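Local coordinates for protein DNA polymerase III subunit beta (Helicobacter pylori 26695, PDB 4S3I) that tethers DNA polymerases and other proteins to DNA, serving as a ring-shaped sliding processivity factor of replication, at residues 29-34 / 110-115; 41-46 / 56-61; 50-55 / 236-241. All blocks are in the same frame, centred on the assembly; numbering follows the deposited sequence.

Interaction 1 of 3, residues 29-34 / 110-115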
loop_
_atom_site.group_PDB
_atom_site.type_symbol
_atom_site.label_atom_id
_atom_site.label_comp_id
_atom_site.label_asym_id
_atom_site.label_seq_id
_atom_site.Cartn_x
_atom_site.Cartn_y
_atom_site.Cartn_z
ATOM N N SER A 29 -2.258 20.771 -18.422
ATOM C CA SER A 29 -2.244 21.946 -19.287
ATOM C C SER A 29 -1.773 23.212 -18.539
ATOM O O SER A 29 -1.604 24.283 -19.141
ATOM C CB SER A 29 -3.616 22.173 -19.907
ATOM O OG SER A 29 -4.519 22.695 -18.959
ATOM N N SER A 30 -1.554 23.088 -17.231
ATOM C CA SER A 30 -1.103 24.228 -16.418
ATOM C C SER A 30 0.394 24.162 -16.151
ATOM O O SER A 30 0.929 23.084 -15.885
ATOM C CB SER A 30 -1.847 24.276 -15.077
ATOM O OG SER A 30 -1.265 25.219 -14.188
ATOM N N ILE A 31 1.059 25.317 -16.176
ATOM C CA ILE A 31 2.494 25.346 -15.913
ATOM C C ILE A 31 2.806 24.859 -14.495
ATOM O O ILE A 31 3.928 24.472 -14.209
ATOM C CB ILE A 31 3.137 26.743 -16.193
ATOM C CG1 ILE A 31 4.666 26.636 -16.271
ATOM C CG2 ILE A 31 2.726 27.778 -15.144
ATOM C CD1 ILE A 31 5.318 27.816 -16.969
ATOM N N ALA A 32 1.806 24.856 -13.613
ATOM C CA ALA A 32 2.008 24.300 -12.260
ATOM C C ALA A 32 2.338 22.808 -12.280
ATOM O O ALA A 32 2.820 22.262 -11.281
ATOM C CB ALA A 32 0.819 24.581 -11.354
ATOM N N SER A 33 2.048 22.142 -13.397
ATOM C CA SER A 33 2.379 20.724 -13.548
ATOM C C SER A 33 3.777 20.517 -14.144
ATOM O O SER A 33 4.195 19.372 -14.396
ATOM C CB SER A 33 1.347 20.016 -14.429
ATOM O OG SER A 33 1.482 20.407 -15.786
ATOM N N HIS A 34 4.488 21.625 -14.367
ATOM C CA HIS A 34 5.755 21.610 -15.095
ATOM C C HIS A 34 6.997 21.870 -14.237
ATOM O O HIS A 34 6.963 22.643 -13.274
ATOM C CB HIS A 34 5.727 22.632 -16.243
ATOM C CG HIS A 34 5.140 22.098 -17.508
ATOM N ND1 HIS A 34 5.651 22.398 -18.753
ATOM C CD2 HIS A 34 4.083 21.276 -17.722
ATOM C CE1 HIS A 34 4.935 21.787 -19.678
ATOM N NE2 HIS A 34 3.983 21.095 -19.079
ATOM N N PRO A 110 5.675 18.715 -24.965
ATOM C CA PRO A 110 5.576 20.147 -25.251
ATOM C C PRO A 110 6.118 20.987 -24.087
ATOM O O PRO A 110 5.923 20.624 -22.928
ATOM C CB PRO A 110 4.069 20.364 -25.413
ATOM C CG PRO A 110 3.440 19.290 -24.491
ATOM C CD PRO A 110 4.385 18.113 -24.559
ATOM N N MET A 111 6.790 22.093 -24.395
ATOM C CA MET A 111 7.278 22.990 -23.360
ATOM C C MET A 111 6.356 24.201 -23.256
ATOM O O MET A 111 5.700 24.561 -24.235
ATOM C CB MET A 111 8.707 23.436 -23.686
ATOM C CG MET A 111 9.702 22.302 -23.889
ATOM S SD MET A 111 11.363 22.937 -23.661
ATOM C CE MET A 111 11.529 24.032 -25.075
ATOM N N PHE A 112 6.306 24.835 -22.085
ATOM C CA PHE A 112 5.586 26.104 -21.939
ATOM C C PHE A 112 6.561 27.292 -21.941
ATOM O O PHE A 112 7.774 27.108 -21.856
ATOM C CB PHE A 112 4.756 26.113 -20.648
ATOM C CG PHE A 112 3.598 25.149 -20.653
ATOM C CD1 PHE A 112 2.857 24.927 -21.810
ATOM C CD2 PHE A 112 3.238 24.481 -19.496
ATOM C CE1 PHE A 112 1.779 24.034 -21.808
ATOM C CE2 PHE A 112 2.174 23.584 -19.486
ATOM C CZ PHE A 112 1.446 23.358 -20.641
ATOM N N ASP A 113 6.029 28.502 -22.027
ATOM C CA ASP A 113 6.855 29.708 -21.932
ATOM C C ASP A 113 7.473 29.810 -20.530
ATOM O O ASP A 113 6.772 30.036 -19.545
ATOM C CB ASP A 113 6.010 30.946 -22.253
ATOM C CG ASP A 113 6.825 32.239 -22.282
ATOM O OD1 ASP A 113 8.069 32.197 -22.146
ATOM O OD2 ASP A 113 6.199 33.305 -22.455
ATOM N N ALA A 114 8.788 29.635 -20.442
ATOM C CA ALA A 114 9.487 29.724 -19.162
ATOM C C ALA A 114 9.299 31.079 -18.459
ATOM O O ALA A 114 9.521 31.187 -17.252
ATOM C CB ALA A 114 10.965 29.407 -19.338
ATOM N N ASP A 115 8.888 32.098 -19.206
ATOM C CA ASP A 115 8.641 33.420 -18.626
ATOM C C ASP A 115 7.453 33.422 -17.651
ATOM O O ASP A 115 7.306 34.330 -16.828
ATOM C CB ASP A 115 8.398 34.460 -19.727
ATOM C CG ASP A 115 9.666 34.821 -20.500
ATOM O OD1 ASP A 115 10.772 34.714 -19.924
ATOM O OD2 ASP A 115 9.537 35.222 -21.684
#
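His34 and Phe112 form an offset stack, their ring centroids 4.0 Å apart and their planes inclined by 18°. Phe112 CD2 sits over the centre of the imidazole, and the packing is tight: Phe112 CE2 lies 3.1 Å from His34 NE2. A flat histidine suits this place, because it gives a face to the phenyl ring while ND1 at its edge bonds the hydroxyl of Thr71. Near the ring plane the carbonyl of Pro110 approaches, Pro110 O being 3.6 Å from His34 CE1; Pro110 also packs on Glu300 of the second subunit. Ile31 runs past the phenyl ring in the opposite direction, Ile31 CB 4.0 Å from Phe112 CD2. Ile31 CG1 is anti to the backbone N (chi1 -165°), and chi2, also extended at 161°, sets Ile31 CD1 3.7 Å from Asp113 O. Ser29 O lies 3.5 Å from Phe112 CZ.

Ser30 and Ser33 shape the short 3-10 turn that presents Ile31 and His34. Ser30 OG accepts from Ala32 N in an ST turn, while Ser33 OG and N both donate to Ser30 O. The Thr71 hydroxyl is also hydrogen-bonded to Phe112 N. The stack thus lies beside strand 68-73, where strand 34-40 begins and strand 105-110 has just ended.

Interaction 2 of 3, residues 41-46 / 56-61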
loop_
_atom_site.group_PDB
_atom_site.type_symbol
_atom_site.label_atom_id
_atom_site.label_comp_id
_atom_site.label_asym_id
_atom_site.label_seq_id
_atom_site.Cartn_x
_atom_site.Cartn_y
_atom_site.Cartn_z
ATOM N N LYS A 41 26.638 25.762 -17.659
ATOM C CA LYS A 41 27.935 25.085 -17.615
ATOM C C LYS A 41 27.745 23.570 -17.538
ATOM O O LYS A 41 27.097 22.981 -18.405
ATOM C CB LYS A 41 28.795 25.629 -16.467
ATOM C CG LYS A 41 29.160 27.106 -16.652
ATOM C CD LYS A 41 29.602 27.764 -15.353
ATOM C CE LYS A 41 29.624 29.281 -15.497
ATOM N NZ LYS A 41 29.870 29.966 -14.193
ATOM N N GLU A 42 28.282 22.935 -16.507
ATOM C CA GLU A 42 28.160 21.484 -16.432
ATOM C C GLU A 42 27.064 21.006 -15.480
ATOM O O GLU A 42 27.119 19.875 -14.997
ATOM C CB GLU A 42 29.505 20.840 -16.081
ATOM C CG GLU A 42 30.143 20.067 -17.239
ATOM C CD GLU A 42 30.466 20.944 -18.449
ATOM O OE1 GLU A 42 30.270 20.475 -19.592
ATOM O OE2 GLU A 42 30.922 22.094 -18.259
ATOM N N LYS A 43 26.073 21.858 -15.216
ATOM C CA LYS A 43 24.938 21.469 -14.367
ATOM C C LYS A 43 23.608 21.575 -15.115
ATOM O O LYS A 43 23.443 22.441 -15.986
ATOM C CB LYS A 43 24.874 22.331 -13.094
ATOM C CG LYS A 43 26.035 22.156 -12.100
ATOM C CD LYS A 43 25.810 23.007 -10.841
ATOM C CE LYS A 43 26.826 22.715 -9.735
ATOM N NZ LYS A 43 26.571 23.536 -8.510
ATOM N N LEU A 44 22.674 20.681 -14.786
ATOM C CA LEU A 44 21.265 20.844 -15.162
ATOM C C LEU A 44 20.483 21.128 -13.888
ATOM O O LEU A 44 20.485 20.320 -12.966
ATOM C CB LEU A 44 20.701 19.577 -15.817
ATOM C CG LEU A 44 19.175 19.557 -15.954
ATOM C CD1 LEU A 44 18.732 20.526 -17.041
ATOM C CD2 LEU A 44 18.654 18.162 -16.249
ATOM N N PHE A 45 19.842 22.286 -13.829
ATOM C CA PHE A 45 18.998 22.633 -12.701
ATOM C C PHE A 45 17.552 22.324 -13.045
ATOM O O PHE A 45 17.076 22.646 -14.136
ATOM C CB PHE A 45 19.128 24.122 -12.373
ATOM C CG PHE A 45 20.448 24.491 -11.750
ATOM C CD1 PHE A 45 21.552 24.770 -12.548
ATOM C CD2 PHE A 45 20.588 24.543 -10.363
ATOM C CE1 PHE A 45 22.784 25.116 -11.973
ATOM C CE2 PHE A 45 21.815 24.881 -9.776
ATOM C CZ PHE A 45 22.911 25.166 -10.587
ATOM N N LEU A 46 16.864 21.710 -12.098
ATOM C CA LEU A 46 15.469 21.353 -12.262
ATOM C C LEU A 46 14.740 21.988 -11.086
ATOM O O LEU A 46 15.157 21.826 -9.932
ATOM C CB LEU A 46 15.303 19.830 -12.262
ATOM C CG LEU A 46 16.169 19.010 -13.228
ATOM C CD1 LEU A 46 17.490 18.628 -12.593
ATOM C CD2 LEU A 46 15.449 17.730 -13.697
ATOM N N LYS A 56 14.523 23.495 -5.716
ATOM C CA LYS A 56 15.439 23.640 -6.842
ATOM C C LYS A 56 16.607 22.680 -6.630
ATOM O O LYS A 56 17.257 22.701 -5.580
ATOM C CB LYS A 56 15.932 25.087 -6.940
ATOM C CG LYS A 56 17.026 25.331 -7.968
ATOM C CD LYS A 56 17.430 26.807 -7.948
ATOM C CE LYS A 56 18.398 27.156 -9.071
ATOM N NZ LYS A 56 18.629 28.632 -9.154
ATOM N N SER A 57 16.854 21.823 -7.613
ATOM C CA SER A 57 17.900 20.812 -7.510
ATOM C C SER A 57 18.795 20.885 -8.734
ATOM O O SER A 57 18.441 21.521 -9.733
ATOM C CB SER A 57 17.282 19.413 -7.434
ATOM O OG SER A 57 16.351 19.306 -6.374
ATOM N N TYR A 58 19.949 20.227 -8.672
ATOM C CA TYR A 58 20.768 20.076 -9.870
ATOM C C TYR A 58 21.340 18.671 -9.986
ATOM O O TYR A 58 21.512 17.971 -8.981
ATOM C CB TYR A 58 21.896 21.116 -9.928
ATOM C CG TYR A 58 23.140 20.734 -9.153
ATOM C CD1 TYR A 58 23.321 21.161 -7.848
ATOM C CD2 TYR A 58 24.147 19.959 -9.737
ATOM C CE1 TYR A 58 24.461 20.826 -7.140
ATOM C CE2 TYR A 58 25.282 19.611 -9.032
ATOM C CZ TYR A 58 25.435 20.050 -7.733
ATOM O OH TYR A 58 26.562 19.714 -7.018
ATOM N N ILE A 59 21.631 18.267 -11.220
ATOM C CA ILE A 59 22.497 17.125 -11.468
ATOM C C ILE A 59 23.594 17.582 -12.421
ATOM O O ILE A 59 23.409 18.544 -13.175
ATOM C CB ILE A 59 21.740 15.925 -12.065
ATOM C CG1 ILE A 59 21.130 16.276 -13.425
ATOM C CG2 ILE A 59 20.679 15.414 -11.085
ATOM C CD1 ILE A 59 20.445 15.074 -14.132
ATOM N N PHE A 60 24.740 16.906 -12.376
ATOM C CA PHE A 60 25.819 17.210 -13.301
ATOM C C PHE A 60 25.463 16.598 -14.637
ATOM O O PHE A 60 24.902 15.505 -14.689
ATOM C CB PHE A 60 27.138 16.608 -12.811
ATOM C CG PHE A 60 27.716 17.298 -11.606
ATOM C CD1 PHE A 60 28.243 18.584 -11.712
ATOM C CD2 PHE A 60 27.754 16.656 -10.376
ATOM C CE1 PHE A 60 28.782 19.226 -10.604
ATOM C CE2 PHE A 60 28.296 17.286 -9.259
ATOM C CZ PHE A 60 28.809 18.573 -9.374
ATOM N N THR A 61 25.794 17.289 -15.716
ATOM C CA THR A 61 25.624 16.738 -17.054
ATOM C C THR A 61 26.800 15.837 -17.423
ATOM O O THR A 61 27.937 16.093 -17.017
ATOM C CB THR A 61 25.514 17.857 -18.103
ATOM O OG1 THR A 61 26.735 18.604 -18.124
ATOM C CG2 THR A 61 24.355 18.784 -17.767
#
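Leu44 and Ile59 exchange two backbone hydrogen bonds, Leu44 N to Ile59 O 2.8 Å and Ile59 N to Leu44 O 2.9 Å, and Leu46 pairs with Ser57 in the same way. Glu42 O continues the ladder by accepting from Thr61 N. Between these pairs, CA-H groups of Lys43, Phe45, Tyr58 and Phe60 face carbonyl oxygens of the other strand.

Next comes a cation-pi contact. The extended Lys43 chain passes across one face of Tyr58 and sets NZ 3.9 Å from the ring centroid, 20° off the normal; CE rests on the same face as a CH-pi donor. A long lysine serves well here, its methylenes lying on the ring before the ammonium does. Tyr58 CB in turn lies over a face of Phe45, 3.9 Å from that centroid, and Lys56 CE meets Phe45 CD2 at 3.6 Å.

The face bearing Leu44, Leu46 and Ile59 is mainly aliphatic; Ser57, also on it, bonds His233 through OG. Leu44 CB lies 4.1 Å from Ile59 CG1, and Thr61 CG2 packs on Leu44 CB. This face meets helix 9-19 and strands 4-7 and 34-40. The arrangement is an antiparallel beta hairpin with one face buried against a helix, as in the domains of sliding-ring processivity factors.

Interaction 3 of 3, residues 50-55 / 236-241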
loop_
_atom_site.group_PDB
_atom_site.type_symbol
_atom_site.label_atom_id
_atom_site.label_comp_id
_atom_site.label_asym_id
_atom_site.label_seq_id
_atom_site.Cartn_x
_atom_site.Cartn_y
_atom_site.Cartn_z
ATOM N N ASP A 50 5.863 27.183 -6.387
ATOM C CA ASP A 50 4.802 28.167 -6.528
ATOM C C ASP A 50 5.045 29.258 -5.499
ATOM O O ASP A 50 6.138 29.345 -4.940
ATOM C CB ASP A 50 3.408 27.535 -6.376
ATOM C CG ASP A 50 3.249 26.732 -5.090
ATOM O OD1 ASP A 50 3.666 27.213 -4.012
ATOM O OD2 ASP A 50 2.695 25.610 -5.157
ATOM N N SER A 51 4.035 30.074 -5.234
ATOM C CA SER A 51 4.156 31.142 -4.244
ATOM C C SER A 51 4.433 30.607 -2.829
ATOM O O SER A 51 5.047 31.290 -2.008
ATOM C CB SER A 51 2.883 31.998 -4.235
ATOM O OG SER A 51 1.754 31.206 -3.885
ATOM N N ASP A 52 3.991 29.383 -2.553
ATOM C CA ASP A 52 3.976 28.867 -1.187
ATOM C C ASP A 52 5.172 27.978 -0.825
ATOM O O ASP A 52 5.600 27.934 0.331
ATOM C CB ASP A 52 2.680 28.082 -0.948
ATOM C CG ASP A 52 1.428 28.915 -1.181
ATOM O OD1 ASP A 52 1.481 29.896 -1.953
ATOM O OD2 ASP A 52 0.381 28.573 -0.589
ATOM N N ILE A 53 5.701 27.258 -1.810
ATOM C CA ILE A 53 6.718 26.248 -1.542
ATOM C C ILE A 53 7.437 25.882 -2.834
ATOM O O ILE A 53 6.887 26.075 -3.927
ATOM C CB ILE A 53 6.072 24.984 -0.925
ATOM C CG1 ILE A 53 7.126 24.036 -0.366
ATOM C CG2 ILE A 53 5.202 24.257 -1.952
ATOM C CD1 ILE A 53 6.536 22.937 0.487
ATOM N N GLY A 54 8.656 25.356 -2.726
ATOM C CA GLY A 54 9.407 25.011 -3.914
ATOM C C GLY A 54 10.722 24.316 -3.659
ATOM O O GLY A 54 11.289 24.391 -2.560
ATOM N N LEU A 55 11.199 23.626 -4.686
ATOM C CA LEU A 55 12.446 22.883 -4.628
ATOM C C LEU A 55 13.242 23.181 -5.888
ATOM O O LEU A 55 12.699 23.133 -7.000
ATOM C CB LEU A 55 12.174 21.384 -4.558
ATOM C CG LEU A 55 13.434 20.515 -4.610
ATOM C CD1 LEU A 55 14.323 20.793 -3.392
ATOM C CD2 LEU A 55 13.063 19.036 -4.701
ATOM N N PHE A 236 12.425 25.897 -0.301
ATOM C CA PHE A 236 11.821 26.989 0.456
ATOM C C PHE A 236 10.355 26.724 0.785
ATOM O O PHE A 236 9.668 25.962 0.097
ATOM C CB PHE A 236 11.954 28.322 -0.274
ATOM C CG PHE A 236 10.873 28.568 -1.296
ATOM C CD1 PHE A 236 9.695 29.227 -0.945
ATOM C CD2 PHE A 236 11.039 28.148 -2.612
ATOM C CE1 PHE A 236 8.685 29.448 -1.893
ATOM C CE2 PHE A 236 10.052 28.378 -3.563
ATOM C CZ PHE A 236 8.870 29.023 -3.201
ATOM N N THR A 237 9.888 27.369 1.844
ATOM C CA THR A 237 8.471 27.389 2.169
ATOM C C THR A 237 8.087 28.742 2.712
ATOM O O THR A 237 8.872 29.398 3.407
ATOM C CB THR A 237 8.076 26.295 3.197
ATOM O OG1 THR A 237 6.677 26.412 3.501
ATOM C CG2 THR A 237 8.879 26.451 4.485
ATOM N N LYS A 238 6.884 29.177 2.369
ATOM C CA LYS A 238 6.338 30.347 3.018
ATOM C C LYS A 238 6.088 29.926 4.458
ATOM O O LYS A 238 5.827 28.746 4.729
ATOM C CB LYS A 238 5.034 30.779 2.349
ATOM C CG LYS A 238 4.536 32.129 2.812
ATOM C CD LYS A 238 3.098 32.404 2.362
ATOM C CE LYS A 238 2.956 32.524 0.846
ATOM N NZ LYS A 238 1.594 33.018 0.447
ATOM N N LEU A 239 6.206 30.870 5.383
ATOM C CA LEU A 239 5.926 30.595 6.787
ATOM C C LEU A 239 4.462 30.910 7.085
ATOM O O LEU A 239 3.814 31.678 6.361
ATOM C CB LEU A 239 6.809 31.457 7.696
ATOM C CG LEU A 239 8.330 31.355 7.582
ATOM C CD1 LEU A 239 9.038 32.254 8.609
ATOM C CD2 LEU A 239 8.787 29.924 7.722
ATOM N N ILE A 240 3.944 30.328 8.161
ATOM C CA ILE A 240 2.640 30.732 8.672
ATOM C C ILE A 240 2.755 32.011 9.497
ATOM O O ILE A 240 3.534 32.071 10.454
ATOM C CB ILE A 240 2.013 29.638 9.538
ATOM C CG1 ILE A 240 1.856 28.358 8.720
ATOM C CG2 ILE A 240 0.664 30.104 10.081
ATOM C CD1 ILE A 240 1.274 27.195 9.502
ATOM N N ASP A 241 1.977 33.026 9.124
ATOM C CA ASP A 241 1.972 34.303 9.833
ATOM C C ASP A 241 1.169 34.242 11.120
ATOM O O ASP A 241 0.129 33.594 11.180
ATOM C CB ASP A 241 1.376 35.404 8.955
ATOM C CG ASP A 241 2.337 35.887 7.896
ATOM O OD1 ASP A 241 3.524 36.103 8.224
ATOM O OD2 ASP A 241 1.898 36.046 6.738
HETATM O O HOH W 1 4.373 26.001 2.231
#
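Phe236 lays one face of its ring against the backbone of Ile53 and Gly54, with Ile53 C and Gly54 N each 3.4 Å above the ring plane toward the rim. Glycine fits at position 54 because any CB would run into Phe236 CE2. At the ring edge, in plane, Asp50 O is 3.3 Å from Phe236 CZ, and Phe120 adds an edge-to-face contact. Asp50 OD1 holds the turn before Ile53, accepting from Asp52 N in an Asx turn that Ile53 N extends to an Asx motif. The backbones of Phe236 and Gly54 exchange two hydrogen bonds, Phe236 N to Gly54 O being 2.9 Å.

Thr237 faces Ile53 as a non-hydrogen-bonded antiparallel pair, Thr237 CB 4.3 Å from Ile53 CG1, both side chains touching helix 203-212. These pairs join strand 53-60 of the N-terminal domain to strand 233-238 of the central domain, making one sheet that runs across both. The threonine hydroxyl donates to Lys238 O and accepts from a water that also donates to Asp52 O.

Lys238 donates its backbone N-H to that same Asp52 O, N to O 2.7 Å and nearly straight (173°). A bend at chi3 (-66°) turns Lys238 CE toward the Asp52 side, and NZ beyond it lies 3.9 Å from Asp52 OD1, a long salt bridge.

In the fold
Interactions 2 and 3 share strand 53-60 and lie about 22 Å apart, centre to centre, in one antiparallel sheet. Strand 53-60 has strand 43-49, within the N-terminal domain, on one side and strand 233-238 of the central domain on the other. Interaction 1 lies about 19 Å from interaction 2 and 20 Å from interaction 3, between centres, and touches neither. Along the chain, interaction 2 is nested inside the loop closed by interaction 1, whereas interaction 3 alternates with both. Interactions 1 and 2 lie wholly within the N-terminal domain, while interaction 3 joins it to the central domain through a continuous sheet, as expected for a subunit forming an arc of a ring.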